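PDB 4WRP: uncharacterized protein from Legionella pneumophila subsp. pneumophila, which is of unknown function but is probably an effector protein, represented here by its helical C-terminal DUF5617 domain. Local coordinates for residues 34-42 with 83-94; 71-81 with 93-101. One frame throughout, in Å; residues are numbered along the deposited sequence.

Contact 1: 34-42 with 83-94; sequences EYKKIHAIR and DAGNYTTSRALV
Glu34, in the first turn of helix 34-49, docks on the N-terminus of helix 90-98 through one carboxylate oxygen, within an all-helical domain. Its OE1 takes the backbone N-H of Ser90 nearly along its own C-O axis, at 2.8 Å and almost straight (177°). The hydroxyl OG of Ser90 donates to the same OE1 from the syn side, 2.9 Å away, because chi1 of 63° sets OG between the backbone N and the carbonyl carbon. A water that also donates to OE1 accepts from Arg91 N, so two N-H groups of the opening turn are occupied by Glu34, one directly and one through water. Thr89, the N-cap, serves a third: its OG1 accepts from Ala92 N at 3.1 Å. A negative carboxylate here would probably also interact favourably with the helix dipole. The other oxygen, Glu34 OE2, is paired with Lys37 NZ, whose ammonium additionally bonds Arg30 O. Ser90 is a knob in the hole formed by Glu34, Lys37, Ile38 and Ile41. Next to this polar end, CG2 of Ile41 meets CD2 of Leu93 tip to tip (3.6 Å), while CD1 of Ile38 lies against the backbone of residues 87-89. Gly85, with positive phi, closes helix 68-83 in a Schellman motif, two residues before Tyr87. At the far edge the extended chain of Arg42 grips Asp83 side-on, both carboxylate oxygens using syn lone pairs: NE meets OD1 at 2.7 Å and NH2 meets OD2 at 2.9 Å, the guanidinium and carboxylate planes only 23° apart.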
loop_
_atom_site.group_PDB
_atom_site.type_symbol
_atom_site.label_atom_id
_atom_site.label_comp_id
_atom_site.label_asym_id
_atom_site.label_seq_id
_atom_site.Cartn_x
_atom_site.Cartn_y
_atom_site.Cartn_z
ATOM N N GLU A 34 -0.869 -8.147 -20.018
ATOM C CA GLU A 34 -0.744 -7.284 -18.877
ATOM C C GLU A 34 -2.072 -7.137 -18.163
ATOM O O GLU A 34 -2.097 -7.118 -16.942
ATOM C CB GLU A 34 -0.174 -5.918 -19.290
ATOM C CG GLU A 34 1.295 -5.973 -19.662
ATOM C CD GLU A 34 2.165 -6.482 -18.520
ATOM O OE1 GLU A 34 1.976 -6.044 -17.368
ATOM O OE2 GLU A 34 3.007 -7.373 -18.761
ATOM N N TYR A 35 -3.171 -7.083 -18.902
ATOM C CA TYR A 35 -4.489 -6.955 -18.252
ATOM C C TYR A 35 -4.748 -8.069 -17.238
ATOM O O TYR A 35 -5.345 -7.848 -16.215
ATOM C CB TYR A 35 -5.641 -6.940 -19.282
ATOM C CG TYR A 35 -6.977 -7.145 -18.628
ATOM C CD1 TYR A 35 -7.712 -6.053 -18.123
ATOM C CD2 TYR A 35 -7.506 -8.450 -18.465
ATOM C CE1 TYR A 35 -8.955 -6.249 -17.507
ATOM C CE2 TYR A 35 -8.728 -8.656 -17.832
ATOM C CZ TYR A 35 -9.453 -7.553 -17.353
ATOM O OH TYR A 35 -10.656 -7.772 -16.720
ATOM N N LYS A 36 -4.305 -9.278 -17.548
ATOM C CA LYS A 36 -4.513 -10.390 -16.683
ATOM C C LYS A 36 -3.697 -10.198 -15.399
ATOM O O LYS A 36 -4.172 -10.511 -14.323
ATOM C CB LYS A 36 -4.130 -11.691 -17.407
ATOM C CG LYS A 36 -4.471 -12.956 -16.651
ATOM C CD LYS A 36 -4.326 -14.196 -17.532
ATOM C CE LYS A 36 -4.806 -15.465 -16.822
ATOM N NZ LYS A 36 -3.728 -16.479 -16.624
ATOM N N LYS A 37 -2.489 -9.655 -15.503
ATOM C CA LYS A 37 -1.687 -9.408 -14.297
ATOM C C LYS A 37 -2.304 -8.308 -13.398
ATOM O O LYS A 37 -2.438 -8.475 -12.193
ATOM C CB LYS A 37 -0.286 -9.026 -14.674
ATOM C CG LYS A 37 0.458 -10.182 -15.391
ATOM C CD LYS A 37 1.762 -9.674 -15.975
ATOM C CE LYS A 37 2.305 -10.662 -16.981
ATOM N NZ LYS A 37 3.656 -10.190 -17.379
ATOM N N ILE A 38 -2.620 -7.190 -14.016
ATOM C CA ILE A 38 -3.267 -6.057 -13.348
ATOM C C ILE A 38 -4.527 -6.483 -12.669
ATOM O O ILE A 38 -4.749 -6.128 -11.535
ATOM C CB ILE A 38 -3.534 -4.939 -14.375
ATOM C CG1 ILE A 38 -2.178 -4.359 -14.803
ATOM C CG2 ILE A 38 -4.407 -3.833 -13.790
ATOM C CD1 ILE A 38 -2.229 -3.352 -15.946
ATOM N N HIS A 39 -5.371 -7.262 -13.338
ATOM C CA HIS A 39 -6.593 -7.733 -12.702
ATOM C C HIS A 39 -6.382 -8.635 -11.482
ATOM O O HIS A 39 -7.067 -8.469 -10.480
ATOM C CB HIS A 39 -7.547 -8.443 -13.678
ATOM C CG HIS A 39 -8.942 -8.557 -13.132
ATOM N ND1 HIS A 39 -9.491 -9.762 -12.730
ATOM C CD2 HIS A 39 -9.861 -7.608 -12.839
ATOM C CE1 HIS A 39 -10.703 -9.553 -12.252
ATOM N NE2 HIS A 39 -10.955 -8.254 -12.316
ATOM N N ALA A 40 -5.439 -9.562 -11.546
ATOM C CA ALA A 40 -5.121 -10.405 -10.403
ATOM C C ALA A 40 -4.622 -9.568 -9.219
ATOM O O ALA A 40 -5.046 -9.770 -8.078
ATOM C CB ALA A 40 -4.068 -11.465 -10.802
ATOM N N ILE A 41 -3.777 -8.573 -9.513
ATOM C CA ILE A 41 -3.308 -7.674 -8.483
ATOM C C ILE A 41 -4.475 -6.877 -7.938
ATOM O O ILE A 41 -4.628 -6.685 -6.729
ATOM C CB ILE A 41 -2.249 -6.706 -9.046
ATOM C CG1 ILE A 41 -0.984 -7.492 -9.355
ATOM C CG2 ILE A 41 -1.945 -5.594 -8.041
ATOM C CD1 ILE A 41 0.015 -6.736 -10.187
ATOM N N ARG A 42 -5.304 -6.386 -8.826
ATOM C CA ARG A 42 -6.492 -5.628 -8.361
ATOM C C ARG A 42 -7.366 -6.440 -7.401
ATOM O O ARG A 42 -7.808 -5.964 -6.327
ATOM C CB ARG A 42 -7.322 -5.189 -9.542
ATOM C CG ARG A 42 -8.464 -4.265 -9.098
ATOM C CD ARG A 42 -9.641 -4.232 -10.054
ATOM N NE ARG A 42 -10.654 -3.291 -9.518
ATOM C CZ ARG A 42 -11.525 -3.573 -8.543
ATOM N NH1 ARG A 42 -11.552 -4.787 -7.992
ATOM N NH2 ARG A 42 -12.405 -2.642 -8.109
ATOM N N ASP A 83 -9.096 1.234 -11.596
ATOM C CA ASP A 83 -10.423 1.250 -12.196
ATOM C C ASP A 83 -10.505 2.352 -13.200
ATOM O O ASP A 83 -11.147 2.201 -14.227
ATOM C CB ASP A 83 -11.496 1.359 -11.097
ATOM C CG ASP A 83 -11.615 0.037 -10.300
ATOM O OD1 ASP A 83 -11.164 -0.997 -10.844
ATOM O OD2 ASP A 83 -12.083 0.009 -9.141
ATOM N N ALA A 84 -9.793 3.451 -12.925
ATOM C CA ALA A 84 -9.795 4.599 -13.799
ATOM C C ALA A 84 -8.898 4.392 -14.982
ATOM O O ALA A 84 -8.869 5.210 -15.854
ATOM C CB ALA A 84 -9.377 5.825 -13.034
ATOM N N GLY A 85 -8.205 3.272 -15.071
ATOM C CA GLY A 85 -7.422 2.970 -16.267
ATOM C C GLY A 85 -6.040 3.583 -16.249
ATOM O O GLY A 85 -5.453 3.724 -17.283
ATOM N N ASN A 86 -5.505 3.942 -15.099
ATOM C CA ASN A 86 -4.167 4.566 -15.047
ATOM C C ASN A 86 -2.974 3.647 -15.351
ATOM O O ASN A 86 -1.903 4.150 -15.717
ATOM C CB ASN A 86 -3.920 5.234 -13.711
ATOM C CG ASN A 86 -4.664 6.519 -13.579
ATOM O OD1 ASN A 86 -4.356 7.505 -14.238
ATOM N ND2 ASN A 86 -5.575 6.552 -12.678
ATOM N N TYR A 87 -3.162 2.335 -15.223
ATOM C CA TYR A 87 -2.076 1.373 -15.405
ATOM C C TYR A 87 -2.310 0.523 -16.626
ATOM O O TYR A 87 -3.376 -0.098 -16.776
ATOM C CB TYR A 87 -1.897 0.504 -14.157
ATOM C CG TYR A 87 -1.694 1.350 -12.948
ATOM C CD1 TYR A 87 -0.440 1.925 -12.685
ATOM C CD2 TYR A 87 -2.758 1.695 -12.132
ATOM C CE1 TYR A 87 -0.255 2.763 -11.628
ATOM C CE2 TYR A 87 -2.576 2.545 -11.068
ATOM C CZ TYR A 87 -1.304 3.070 -10.832
ATOM O OH TYR A 87 -1.100 3.935 -9.814
ATOM N N THR A 88 -1.320 0.525 -17.508
ATOM C CA THR A 88 -1.279 -0.355 -18.680
ATOM C C THR A 88 -0.289 -1.506 -18.520
ATOM O O THR A 88 -0.424 -2.517 -19.194
ATOM C CB THR A 88 -0.929 0.427 -19.962
ATOM O OG1 THR A 88 0.392 0.926 -19.852
ATOM C CG2 THR A 88 -1.860 1.633 -20.148
ATOM N N THR A 89 0.660 -1.398 -17.598
ATOM C CA THR A 89 1.499 -2.543 -17.216
ATOM C C THR A 89 1.437 -2.839 -15.737
ATOM O O THR A 89 1.252 -1.935 -14.885
ATOM C CB THR A 89 2.984 -2.328 -17.597
ATOM O OG1 THR A 89 3.551 -1.284 -16.773
ATOM C CG2 THR A 89 3.092 -1.942 -19.088
ATOM N N SER A 90 1.620 -4.114 -15.415
ATOM C CA SER A 90 1.669 -4.533 -14.039
ATOM C C SER A 90 2.933 -4.009 -13.352
ATOM O O SER A 90 2.938 -3.748 -12.150
ATOM C CB SER A 90 1.617 -6.052 -13.952
ATOM O OG SER A 90 2.759 -6.602 -14.582
ATOM N N ARG A 91 3.994 -3.824 -14.121
ATOM C CA ARG A 91 5.216 -3.204 -13.607
ATOM C C ARG A 91 4.999 -1.807 -13.030
ATOM O O ARG A 91 5.508 -1.487 -11.953
ATOM C CB ARG A 91 6.294 -3.184 -14.709
ATOM C CG ARG A 91 7.479 -2.318 -14.413
ATOM C CD ARG A 91 8.512 -2.341 -15.568
ATOM N NE ARG A 91 8.707 -3.693 -16.117
ATOM C CZ ARG A 91 8.084 -4.210 -17.183
ATOM N NH1 ARG A 91 8.359 -5.470 -17.540
ATOM N NH2 ARG A 91 7.199 -3.496 -17.891
ATOM N N ALA A 92 4.248 -0.969 -13.724
ATOM C CA ALA A 92 3.940 0.362 -13.197
ATOM C C ALA A 92 3.091 0.285 -11.963
ATOM O O ALA A 92 3.277 1.050 -11.034
ATOM C CB ALA A 92 3.211 1.200 -14.230
ATOM N N LEU A 93 2.097 -0.596 -11.979
ATOM C CA LEU A 93 1.238 -0.795 -10.795
ATOM C C LEU A 93 2.048 -1.227 -9.579
ATOM O O LEU A 93 1.852 -0.716 -8.464
ATOM C CB LEU A 93 0.131 -1.788 -11.115
ATOM C CG LEU A 93 -0.831 -2.170 -10.003
ATOM C CD1 LEU A 93 -1.403 -0.895 -9.319
ATOM C CD2 LEU A 93 -1.947 -3.051 -10.563
ATOM N N VAL A 94 2.961 -2.201 -9.742
ATOM C CA VAL A 94 3.739 -2.559 -8.593
ATOM C C VAL A 94 4.774 -1.515 -8.160
ATOM O O VAL A 94 5.110 -1.439 -6.972
ATOM C CB VAL A 94 4.375 -3.952 -8.637
ATOM C CG1 VAL A 94 3.338 -5.017 -8.979
ATOM C CG2 VAL A 94 5.536 -3.967 -9.556
HETATM O O HOH W 1 4.631 -5.570 -16.633
#

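Contact 2: 71-81 with 93-101; sequences HVKVVDDIVKE and LVDRLDNLA
Ile78 and Arg96 approach from opposite directions, and the flat guanidinium of Arg96 comes to rest on the isoleucine: Ile78 CG1 sits 3.5 Å above one face of the group, offset toward its rim. A bend at chi2 (81°) turns the arginine chain back over the isoleucine and leaves the guanidinium edge to Glu81. There NE donates to Glu81 OE1 at 2.9 Å and NH2 to Glu81 OE2 at 2.8 Å, a side-on, two-nitrogen salt bridge. The carboxylate is not coplanar with its partner, the planes being 32° apart. Both glutamate oxygens nevertheless lie close to the guanidinium plane, and the NH2 bond is the one that leaves the carboxylate plane. Glu81 OE1 is also bonded by the hydroxyl of Tyr87, a second hold on that oxygen. Deeper in, CD1 of Ile78 rests against two leucines of segment 93-101, 3.8 Å from Leu97 CD2 and 3.9 Å from Leu100 CD2, while its CG2 branch crosses toward Leu93 CD1. Leu100 spreads its two methyls over the first turns of segment 71-81: CD1 lies 3.9 Å from Val74 CG1 and CD2 borders Val75. The imidazole of His71 crosses the Leu100 side chain at about a right angle. That ring is held by Tyr48 through ND1 and His10 through NE2, tying the end of the interface to helices 34-49 and 6-21. The axes of segments 71-81 and 93-98 pass 11.2 Å apart at 161°, so helices 68-83 and 90-98 form an antiparallel helical hairpin, its apolar seam flanked by a salt bridge.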
loop_
_atom_site.group_PDB
_atom_site.type_symbol
_atom_site.label_atom_id
_atom_site.label_comp_id
_atom_site.label_asym_id
_atom_site.label_seq_id
_atom_site.Cartn_x
_atom_site.Cartn_y
_atom_site.Cartn_z
ATOM N N HIS A 71 -3.315 2.727 5.731
ATOM C CA HIS A 71 -2.701 1.994 4.622
ATOM C C HIS A 71 -3.763 1.436 3.680
ATOM O O HIS A 71 -3.654 1.567 2.478
ATOM C CB HIS A 71 -1.826 0.913 5.147
ATOM C CG HIS A 71 -0.949 0.308 4.111
ATOM N ND1 HIS A 71 -1.351 -0.760 3.351
ATOM C CD2 HIS A 71 0.313 0.595 3.714
ATOM C CE1 HIS A 71 -0.394 -1.092 2.507
ATOM N NE2 HIS A 71 0.635 -0.296 2.721
ATOM N N VAL A 72 -4.817 0.878 4.257
ATOM C CA VAL A 72 -6.006 0.463 3.528
ATOM C C VAL A 72 -6.610 1.636 2.736
ATOM O O VAL A 72 -6.927 1.465 1.572
ATOM C CB VAL A 72 -7.006 -0.211 4.488
ATOM C CG1 VAL A 72 -8.438 -0.289 3.943
ATOM C CG2 VAL A 72 -6.466 -1.591 4.860
ATOM N N LYS A 73 -6.752 2.813 3.349
ATOM C CA LYS A 73 -7.201 4.007 2.605
ATOM C C LYS A 73 -6.325 4.269 1.353
ATOM O O LYS A 73 -6.846 4.497 0.278
ATOM C CB LYS A 73 -7.198 5.216 3.504
ATOM C CG LYS A 73 -8.136 6.354 3.121
ATOM C CD LYS A 73 -7.665 7.239 1.965
ATOM C CE LYS A 73 -6.408 8.055 2.270
ATOM N NZ LYS A 73 -5.971 8.899 1.108
ATOM N N VAL A 74 -5.002 4.238 1.490
ATOM C CA VAL A 74 -4.132 4.451 0.328
ATOM C C VAL A 74 -4.338 3.363 -0.737
ATOM O O VAL A 74 -4.468 3.675 -1.928
ATOM C CB VAL A 74 -2.653 4.562 0.774
ATOM C CG1 VAL A 74 -1.730 4.749 -0.428
ATOM C CG2 VAL A 74 -2.533 5.760 1.741
ATOM N N VAL A 75 -4.388 2.088 -0.326
ATOM C CA VAL A 75 -4.553 0.979 -1.280
ATOM C C VAL A 75 -5.924 1.093 -1.957
ATOM O O VAL A 75 -6.070 0.909 -3.133
ATOM C CB VAL A 75 -4.317 -0.353 -0.602
ATOM C CG1 VAL A 75 -4.664 -1.507 -1.507
ATOM C CG2 VAL A 75 -2.836 -0.463 -0.208
ATOM N N ASP A 76 -6.921 1.521 -1.222
ATOM C CA ASP A 76 -8.230 1.773 -1.834
ATOM C C ASP A 76 -8.179 2.865 -2.926
ATOM O O ASP A 76 -8.814 2.728 -3.983
ATOM C CB ASP A 76 -9.207 2.120 -0.736
ATOM C CG ASP A 76 -10.611 2.071 -1.213
ATOM O OD1 ASP A 76 -11.132 0.939 -1.394
ATOM O OD2 ASP A 76 -11.145 3.177 -1.477
ATOM N N ASP A 77 -7.397 3.922 -2.699
ATOM C CA ASP A 77 -7.166 4.927 -3.747
ATOM C C ASP A 77 -6.426 4.300 -4.934
ATOM O O ASP A 77 -6.675 4.626 -6.091
ATOM C CB ASP A 77 -6.302 6.075 -3.242
ATOM C CG ASP A 77 -7.001 6.960 -2.215
ATOM O OD1 ASP A 77 -8.247 6.899 -2.080
ATOM O OD2 ASP A 77 -6.257 7.707 -1.520
ATOM N N ILE A 78 -5.488 3.396 -4.673
ATOM C CA ILE A 78 -4.799 2.763 -5.817
ATOM C C ILE A 78 -5.787 1.886 -6.637
ATOM O O ILE A 78 -5.781 1.863 -7.876
ATOM C CB ILE A 78 -3.542 2.011 -5.330
ATOM C CG1 ILE A 78 -2.541 3.010 -4.754
ATOM C CG2 ILE A 78 -2.938 1.186 -6.436
ATOM C CD1 ILE A 78 -1.350 2.371 -4.042
ATOM N N VAL A 79 -6.634 1.128 -5.971
ATOM C CA VAL A 79 -7.630 0.320 -6.662
ATOM C C VAL A 79 -8.514 1.228 -7.527
ATOM O O VAL A 79 -8.817 0.930 -8.673
ATOM C CB VAL A 79 -8.466 -0.477 -5.679
ATOM C CG1 VAL A 79 -9.695 -1.094 -6.359
ATOM C CG2 VAL A 79 -7.586 -1.549 -5.022
ATOM N N LYS A 80 -8.871 2.368 -7.003
ATOM C CA LYS A 80 -9.587 3.316 -7.833
ATOM C C LYS A 80 -8.767 3.788 -9.048
ATOM O O LYS A 80 -9.310 3.956 -10.115
ATOM C CB LYS A 80 -9.992 4.486 -6.999
ATOM C CG LYS A 80 -11.142 5.263 -7.593
ATOM C CD LYS A 80 -11.780 6.156 -6.532
ATOM C CE LYS A 80 -12.044 7.569 -7.060
ATOM N NZ LYS A 80 -11.867 8.600 -5.986
ATOM N N GLU A 81 -7.462 3.992 -8.882
ATOM C CA GLU A 81 -6.609 4.342 -9.991
ATOM C C GLU A 81 -6.569 3.256 -11.057
ATOM O O GLU A 81 -6.461 3.563 -12.267
ATOM C CB GLU A 81 -5.156 4.657 -9.506
ATOM C CG GLU A 81 -5.012 5.948 -8.701
ATOM C CD GLU A 81 -3.604 6.031 -8.019
ATOM O OE1 GLU A 81 -2.678 5.186 -8.282
ATOM O OE2 GLU A 81 -3.452 6.928 -7.161
ATOM N N LEU A 93 2.097 -0.596 -11.979
ATOM C CA LEU A 93 1.238 -0.795 -10.795
ATOM C C LEU A 93 2.048 -1.227 -9.579
ATOM O O LEU A 93 1.852 -0.716 -8.464
ATOM C CB LEU A 93 0.131 -1.788 -11.115
ATOM C CG LEU A 93 -0.831 -2.170 -10.003
ATOM C CD1 LEU A 93 -1.403 -0.895 -9.319
ATOM C CD2 LEU A 93 -1.947 -3.051 -10.563
ATOM N N VAL A 94 2.961 -2.201 -9.742
ATOM C CA VAL A 94 3.739 -2.559 -8.593
ATOM C C VAL A 94 4.774 -1.515 -8.160
ATOM O O VAL A 94 5.110 -1.439 -6.972
ATOM C CB VAL A 94 4.375 -3.952 -8.637
ATOM C CG1 VAL A 94 3.338 -5.017 -8.979
ATOM C CG2 VAL A 94 5.536 -3.967 -9.556
ATOM N N ASP A 95 5.258 -0.673 -9.070
ATOM C CA ASP A 95 6.056 0.495 -8.625
ATOM C C ASP A 95 5.224 1.442 -7.774
ATOM O O ASP A 95 5.731 1.984 -6.804
ATOM C CB ASP A 95 6.658 1.275 -9.797
ATOM C CG ASP A 95 7.878 0.530 -10.446
ATOM O OD1 ASP A 95 8.545 -0.254 -9.747
ATOM O OD2 ASP A 95 8.167 0.752 -11.637
ATOM N N ARG A 96 3.980 1.666 -8.155
ATOM C CA ARG A 96 3.097 2.509 -7.350
ATOM C C ARG A 96 2.973 1.924 -5.952
ATOM O O ARG A 96 3.102 2.644 -4.963
ATOM C CB ARG A 96 1.718 2.656 -8.018
ATOM C CG ARG A 96 0.679 3.408 -7.182
ATOM C CD ARG A 96 0.816 4.953 -7.248
ATOM N NE ARG A 96 -0.360 5.608 -6.656
ATOM C CZ ARG A 96 -0.522 6.022 -5.390
ATOM N NH1 ARG A 96 0.439 5.986 -4.463
ATOM N NH2 ARG A 96 -1.704 6.519 -5.040
ATOM N N LEU A 97 2.737 0.604 -5.856
ATOM C CA LEU A 97 2.570 -0.043 -4.562
ATOM C C LEU A 97 3.843 0.024 -3.761
ATOM O O LEU A 97 3.840 0.308 -2.542
ATOM C CB LEU A 97 2.092 -1.479 -4.706
ATOM C CG LEU A 97 0.699 -1.617 -5.281
ATOM C CD1 LEU A 97 0.488 -3.019 -5.816
ATOM C CD2 LEU A 97 -0.363 -1.295 -4.227
ATOM N N ASP A 98 4.938 -0.126 -4.450
ATOM C CA ASP A 98 6.242 -0.166 -3.791
ATOM C C ASP A 98 6.485 1.120 -3.055
ATOM O O ASP A 98 6.860 1.118 -1.902
ATOM C CB ASP A 98 7.318 -0.327 -4.849
ATOM C CG ASP A 98 8.451 -1.170 -4.400
ATOM O OD1 ASP A 98 8.540 -1.457 -3.179
ATOM O OD2 ASP A 98 9.277 -1.529 -5.294
ATOM N N ASN A 99 6.147 2.229 -3.717
ATOM C CA ASN A 99 6.504 3.564 -3.268
ATOM C C ASN A 99 5.387 4.343 -2.555
ATOM O O ASN A 99 5.497 5.573 -2.398
ATOM C CB ASN A 99 6.943 4.321 -4.519
ATOM C CG ASN A 99 8.252 3.775 -5.062
ATOM O OD1 ASN A 99 9.243 3.794 -4.365
ATOM N ND2 ASN A 99 8.258 3.304 -6.275
ATOM N N LEU A 100 4.331 3.665 -2.125
ATOM C CA LEU A 100 3.163 4.381 -1.628
ATOM C C LEU A 100 3.442 5.039 -0.282
ATOM O O LEU A 100 2.729 5.959 0.101
ATOM C CB LEU A 100 1.899 3.505 -1.579
ATOM C CG LEU A 100 1.831 2.394 -0.554
ATOM C CD1 LEU A 100 1.500 2.947 0.822
ATOM C CD2 LEU A 100 0.814 1.358 -0.983
ATOM N N ALA A 101 4.479 4.613 0.418
ATOM C CA ALA A 101 4.712 5.160 1.747
ATOM C C ALA A 101 5.637 6.367 1.744
ATOM O O ALA A 101 5.778 7.026 2.740
ATOM C CB ALA A 101 5.232 4.098 2.697
#

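In the fold
Both contacts use helix 90-98, which packs against helix 34-49 in contact 1 and helix 68-83 in contact 2; Leu93 belongs to both, one methyl turned to each partner. Contact 2 is buried, its centre about 4 Å from the centre of the chain, and is mainly aliphatic with one salt bridge along its side. Contact 1, its centre about 14 Å from that of the chain, is only partly buried; it mixes an apolar patch of Ile38, Ile41 and Leu93 with polar helix-end bonds, a water and charged pairs. The turn joining helices 68-83 and 90-98 connects them: Asn86 bonds back to Glu81 O, and Arg42 packs on Val79.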